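PDB 5HJQ: GTPase-activating protein skywalker from Drosophila melanogaster, which acts as a GTPase-activating protein for Rab35, regulating synaptic vesicle protein recycling through endosomes, and binds phosphoinositides through its TBC domain. Local coordinates for residues V97-I108 with V288-E297. Residues are numbered along the deposited sequence; the frame is centred on the assembly and turned at random.
With I3P (D-myo-inositol-1,4,5-triphosphate), chain B.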
loop_
_atom_site.group_PDB
_atom_site.type_symbol
_atom_site.label_atom_id
_atom_site.label_comp_id
_atom_site.label_asym_id
_atom_site.label_seq_id
_atom_site.Cartn_x
_atom_site.Cartn_y
_atom_site.Cartn_z
ATOM N N VAL A 97 -5.120 4.754 -19.325
ATOM C CA VAL A 97 -5.550 3.894 -18.229
ATOM C C VAL A 97 -5.149 4.498 -16.886
ATOM O O VAL A 97 -5.962 4.564 -15.958
ATOM C CB VAL A 97 -4.957 2.476 -18.355
ATOM C CG1 VAL A 97 -5.156 1.693 -17.067
ATOM C CG2 VAL A 97 -5.584 1.741 -19.533
ATOM N N LYS A 98 -3.898 4.948 -16.798
ATOM C CA LYS A 98 -3.383 5.581 -15.586
ATOM C C LYS A 98 -4.271 6.738 -15.150
ATOM O O LYS A 98 -4.595 6.871 -13.971
ATOM C CB LYS A 98 -1.948 6.078 -15.798
ATOM C CG LYS A 98 -1.384 6.842 -14.605
ATOM C CD LYS A 98 0.068 7.254 -14.824
ATOM C CE LYS A 98 0.189 8.342 -15.879
ATOM N NZ LYS A 98 1.591 8.833 -15.993
ATOM N N ASN A 99 -4.672 7.563 -16.112
ATOM C CA ASN A 99 -5.490 8.733 -15.819
ATOM C C ASN A 99 -6.929 8.377 -15.477
ATOM O O ASN A 99 -7.554 9.040 -14.655
ATOM C CB ASN A 99 -5.454 9.711 -16.994
ATOM C CG ASN A 99 -4.203 10.576 -16.990
ATOM O OD1 ASN A 99 -4.126 11.567 -16.265
ATOM N ND2 ASN A 99 -3.217 10.202 -17.799
ATOM N N ILE A 100 -7.452 7.327 -16.101
ATOM C CA ILE A 100 -8.793 6.852 -15.778
ATOM C C ILE A 100 -8.832 6.363 -14.337
ATOM O O ILE A 100 -9.751 6.685 -13.582
ATOM C CB ILE A 100 -9.241 5.720 -16.722
ATOM C CG1 ILE A 100 -9.536 6.280 -18.114
ATOM C CG2 ILE A 100 -10.468 5.008 -16.170
ATOM C CD1 ILE A 100 -9.537 5.238 -19.194
ATOM N N LEU A 101 -7.817 5.593 -13.960
ATOM C CA LEU A 101 -7.708 5.072 -12.605
ATOM C C LEU A 101 -7.614 6.195 -11.575
ATOM O O LEU A 101 -8.154 6.084 -10.474
ATOM C CB LEU A 101 -6.495 4.152 -12.488
ATOM C CG LEU A 101 -6.592 2.833 -13.257
ATOM C CD1 LEU A 101 -5.216 2.220 -13.419
ATOM C CD2 LEU A 101 -7.540 1.857 -12.563
ATOM N N ARG A 102 -6.936 7.278 -11.946
ATOM C CA ARG A 102 -6.777 8.422 -11.053
ATOM C C ARG A 102 -8.084 9.184 -10.837
ATOM O O ARG A 102 -8.351 9.667 -9.737
ATOM C CB ARG A 102 -5.706 9.382 -11.586
ATOM C CG ARG A 102 -4.285 8.837 -11.544
ATOM C CD ARG A 102 -3.282 9.865 -12.052
ATOM N NE ARG A 102 -1.916 9.345 -12.076
ATOM C CZ ARG A 102 -0.851 10.064 -12.419
ATOM N NH1 ARG A 102 -0.993 11.334 -12.768
ATOM N NH2 ARG A 102 0.356 9.516 -12.408
ATOM N N GLU A 103 -8.903 9.281 -11.883
ATOM C CA GLU A 103 -10.080 10.150 -11.834
ATOM C C GLU A 103 -11.406 9.424 -11.609
ATOM O O GLU A 103 -12.348 10.012 -11.068
ATOM C CB GLU A 103 -10.168 10.980 -13.113
ATOM C CG GLU A 103 -8.840 11.560 -13.559
ATOM C CD GLU A 103 -8.920 13.047 -13.854
ATOM O OE1 GLU A 103 -9.825 13.708 -13.299
ATOM O OE2 GLU A 103 -8.070 13.561 -14.617
ATOM N N ASN A 104 -11.480 8.158 -12.008
ATOM C CA ASN A 104 -12.698 7.385 -11.795
ATOM C C ASN A 104 -12.774 6.829 -10.377
ATOM O O ASN A 104 -12.031 5.913 -10.012
ATOM C CB ASN A 104 -12.808 6.247 -12.810
ATOM C CG ASN A 104 -13.270 6.723 -14.175
ATOM O OD1 ASN A 104 -14.418 6.498 -14.577
ATOM N ND2 ASN A 104 -12.379 7.387 -14.898
ATOM N N SER A 105 -13.681 7.389 -9.585
ATOM C CA SER A 105 -13.868 6.959 -8.207
ATOM C C SER A 105 -14.992 5.934 -8.093
ATOM O O SER A 105 -16.056 6.228 -7.544
ATOM C CB SER A 105 -14.160 8.163 -7.311
ATOM O OG SER A 105 -14.308 7.771 -5.959
ATOM N N TRP A 106 -14.751 4.737 -8.621
ATOM C CA TRP A 106 -15.704 3.639 -8.507
ATOM C C TRP A 106 -16.036 3.384 -7.044
ATOM O O TRP A 106 -15.142 3.363 -6.199
ATOM C CB TRP A 106 -15.149 2.365 -9.145
ATOM C CG TRP A 106 -14.844 2.494 -10.603
ATOM C CD1 TRP A 106 -15.743 2.545 -11.626
ATOM C CD2 TRP A 106 -13.545 2.568 -11.205
ATOM N NE1 TRP A 106 -15.087 2.653 -12.828
ATOM C CE2 TRP A 106 -13.737 2.670 -12.597
ATOM C CE3 TRP A 106 -12.242 2.554 -10.703
ATOM C CZ2 TRP A 106 -12.673 2.760 -13.491
ATOM C CZ3 TRP A 106 -11.186 2.650 -11.594
ATOM C CH2 TRP A 106 -11.409 2.750 -12.972
ATOM N N PRO A 107 -17.331 3.201 -6.739
ATOM C CA PRO A 107 -17.782 2.981 -5.361
ATOM C C PRO A 107 -17.150 1.738 -4.742
ATOM O O PRO A 107 -16.579 0.912 -5.452
ATOM C CB PRO A 107 -19.298 2.812 -5.509
ATOM C CG PRO A 107 -19.632 3.502 -6.790
ATOM C CD PRO A 107 -18.457 3.260 -7.685
ATOM N N ILE A 108 -17.263 1.614 -3.424
ATOM C CA ILE A 108 -16.644 0.518 -2.691
ATOM C C ILE A 108 -17.290 -0.836 -3.014
ATOM O O ILE A 108 -16.674 -1.887 -2.833
ATOM C CB ILE A 108 -16.711 0.789 -1.165
ATOM C CG1 ILE A 108 -15.831 -0.192 -0.388
ATOM C CG2 ILE A 108 -18.149 0.762 -0.672
ATOM C CD1 ILE A 108 -14.379 -0.130 -0.777
ATOM N N VAL A 288 -8.468 1.839 -0.857
ATOM C CA VAL A 288 -8.956 1.179 -2.062
ATOM C C VAL A 288 -8.651 1.992 -3.318
ATOM O O VAL A 288 -8.093 1.467 -4.283
ATOM C CB VAL A 288 -10.471 0.920 -1.975
ATOM C CG1 VAL A 288 -11.002 0.428 -3.305
ATOM C CG2 VAL A 288 -10.768 -0.085 -0.872
ATOM N N ARG A 289 -9.011 3.270 -3.299
ATOM C CA ARG A 289 -8.707 4.159 -4.415
ATOM C C ARG A 289 -7.199 4.239 -4.654
ATOM O O ARG A 289 -6.748 4.297 -5.798
ATOM C CB ARG A 289 -9.275 5.555 -4.162
ATOM C CG ARG A 289 -10.791 5.620 -4.176
ATOM C CD ARG A 289 -11.342 5.388 -5.573
ATOM N NE ARG A 289 -10.943 6.431 -6.514
ATOM C CZ ARG A 289 -10.076 6.249 -7.505
ATOM N NH1 ARG A 289 -9.518 5.062 -7.690
ATOM N NH2 ARG A 289 -9.771 7.251 -8.318
ATOM N N ILE A 290 -6.426 4.237 -3.571
ATOM C CA ILE A 290 -4.969 4.243 -3.671
ATOM C C ILE A 290 -4.466 2.965 -4.337
ATOM O O ILE A 290 -3.593 3.007 -5.204
ATOM C CB ILE A 290 -4.303 4.398 -2.286
ATOM C CG1 ILE A 290 -4.581 5.785 -1.708
ATOM C CG2 ILE A 290 -2.803 4.176 -2.379
ATOM C CD1 ILE A 290 -3.987 6.002 -0.334
ATOM N N MET A 291 -5.023 1.829 -3.931
ATOM C CA MET A 291 -4.656 0.548 -4.531
ATOM C C MET A 291 -4.948 0.503 -6.028
ATOM O O MET A 291 -4.186 -0.099 -6.788
ATOM C CB MET A 291 -5.382 -0.598 -3.826
ATOM C CG MET A 291 -4.826 -0.922 -2.439
ATOM S SD MET A 291 -3.043 -1.223 -2.423
ATOM C CE MET A 291 -2.470 0.237 -1.563
ATOM N N ASP A 292 -6.042 1.142 -6.442
ATOM C CA ASP A 292 -6.404 1.233 -7.858
ATOM C C ASP A 292 -5.253 1.743 -8.715
ATOM O O ASP A 292 -4.914 1.147 -9.738
ATOM C CB ASP A 292 -7.620 2.146 -8.055
ATOM C CG ASP A 292 -8.914 1.514 -7.580
ATOM O OD1 ASP A 292 -8.980 0.268 -7.501
ATOM O OD2 ASP A 292 -9.868 2.268 -7.290
ATOM N N CYS A 293 -4.658 2.853 -8.293
ATOM C CA CYS A 293 -3.555 3.454 -9.032
ATOM C C CYS A 293 -2.244 2.721 -8.771
ATOM O O CYS A 293 -1.427 2.546 -9.678
ATOM C CB CYS A 293 -3.418 4.932 -8.664
ATOM S SG CYS A 293 -4.916 5.904 -8.983
ATOM N N TYR A 294 -2.063 2.284 -7.528
ATOM C CA TYR A 294 -0.852 1.588 -7.100
ATOM C C TYR A 294 -0.586 0.319 -7.905
ATOM O O TYR A 294 0.551 0.063 -8.307
ATOM C CB TYR A 294 -0.951 1.255 -5.609
ATOM C CG TYR A 294 0.072 0.262 -5.093
ATOM C CD1 TYR A 294 1.380 0.653 -4.833
ATOM C CD2 TYR A 294 -0.279 -1.062 -4.845
ATOM C CE1 TYR A 294 2.312 -0.244 -4.356
ATOM C CE2 TYR A 294 0.650 -1.970 -4.368
ATOM C CZ TYR A 294 1.947 -1.546 -4.119
ATOM O OH TYR A 294 2.894 -2.424 -3.643
ATOM N N PHE A 295 -1.636 -0.463 -8.151
ATOM C CA PHE A 295 -1.505 -1.715 -8.897
ATOM C C PHE A 295 -1.156 -1.474 -10.365
ATOM O O PHE A 295 -0.869 -2.417 -11.105
ATOM C CB PHE A 295 -2.796 -2.540 -8.810
ATOM C CG PHE A 295 -3.058 -3.119 -7.450
ATOM C CD1 PHE A 295 -2.009 -3.544 -6.653
ATOM C CD2 PHE A 295 -4.351 -3.231 -6.964
ATOM C CE1 PHE A 295 -2.242 -4.076 -5.400
ATOM C CE2 PHE A 295 -4.590 -3.761 -5.707
ATOM C CZ PHE A 295 -3.532 -4.180 -4.924
ATOM N N HIS A 296 -1.184 -0.212 -10.780
ATOM C CA HIS A 296 -0.875 0.153 -12.158
ATOM C C HIS A 296 0.466 0.877 -12.256
ATOM O O HIS A 296 1.279 0.582 -13.132
ATOM C CB HIS A 296 -1.989 1.030 -12.732
ATOM C CG HIS A 296 -1.832 1.339 -14.190
ATOM N ND1 HIS A 296 -1.700 0.357 -15.147
ATOM C CD2 HIS A 296 -1.793 2.519 -14.850
ATOM C CE1 HIS A 296 -1.577 0.921 -16.338
ATOM N NE2 HIS A 296 -1.632 2.232 -16.184
ATOM N N GLU A 297 0.690 1.823 -11.348
ATOM C CA GLU A 297 1.878 2.669 -11.390
ATOM C C GLU A 297 3.017 2.121 -10.541
ATOM O O GLU A 297 4.174 2.142 -10.958
ATOM C CB GLU A 297 1.533 4.086 -10.929
ATOM C CG GLU A 297 0.347 4.702 -11.649
ATOM C CD GLU A 297 0.165 6.168 -11.311
ATOM O OE1 GLU A 297 1.165 6.919 -11.364
ATOM O OE2 GLU A 297 -0.977 6.567 -10.992
HETATM C C1 I3P B . 6.605 13.683 -13.892
HETATM C C2 I3P B . 7.319 13.642 -15.233
HETATM C C3 I3P B . 7.920 12.268 -15.533
HETATM C C4 I3P B . 7.215 11.046 -14.944
HETATM C C5 I3P B . 6.038 11.250 -13.995
HETATM C C6 I3P B . 5.492 12.683 -13.925
HETATM O O1 I3P B . 6.031 14.974 -13.615
HETATM O O2 I3P B . 6.400 13.953 -16.238
HETATM O O3 I3P B . 7.973 12.102 -16.948
HETATM O O4 I3P B . 8.214 10.279 -14.244
HETATM O O5 I3P B . 4.996 10.391 -14.390
HETATM O O6 I3P B . 4.705 12.843 -12.750
HETATM P P1 I3P B . 6.700 16.331 -14.156
HETATM O O11 I3P B . 6.493 16.445 -15.625
HETATM O O12 I3P B . 6.027 17.505 -13.482
HETATM O O13 I3P B . 8.204 16.362 -13.824
HETATM P P4 I3P B . 8.631 8.852 -14.853
HETATM O O41 I3P B . 7.939 8.654 -16.181
HETATM O O42 I3P B . 8.206 7.750 -13.881
HETATM O O43 I3P B . 10.165 8.803 -15.051
HETATM P P5 I3P B . 3.942 9.909 -13.324
HETATM O O51 I3P B . 3.175 8.760 -13.871
HETATM O O52 I3P B . 4.655 9.471 -12.070
HETATM O O53 I3P B . 2.985 11.024 -12.992
#
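One wall of the phosphoinositide pocket in this TBC domain is built where two nearly antiparallel helices meet, Arg102 on 97-103 facing Glu297 at the end of 288-297. The axes of the two segments come within 8.8 Å. Arg102 makes a side-on, bidentate salt bridge: NE reaches Glu297 OE2 at 3.1 Å and NH2 reaches Glu297 OE1 at 2.9 Å, the oxygens near the guanidinium plane, the nitrogens tilted out of the carboxylate plane. NH2 also bonds O53 of the inositol trisphosphate almost straight (171°), while Lys98 sends NZ to O51 of the same 5-phosphate at 2.6 Å. Lys300, Arg304 and Arg358 complete the ligand's basic grip. Deeper in, Val97 CG1 sits over one face of the His296 imidazole, and Leu101 CD1 packs 3.5 Å from His296 CB. Arg289, folded back at chi2 (-69°) and chi3 (-64°), thereby meets the last turn of helix 97-103: NH2 bonds Leu101 O at 2.9 Å, NH1 less straightly, and Asn104 O lies over the guanidinium face. NH1 also salt-bridges Asp292 OD2, itself held by Arg113. Gripped by both oxygens of Glu297, a pocket carboxylate beside the 5-phosphate, the Arg102 guanidinium resists rotation, probably aiming NH2; Glu297 may also temper the positive charge.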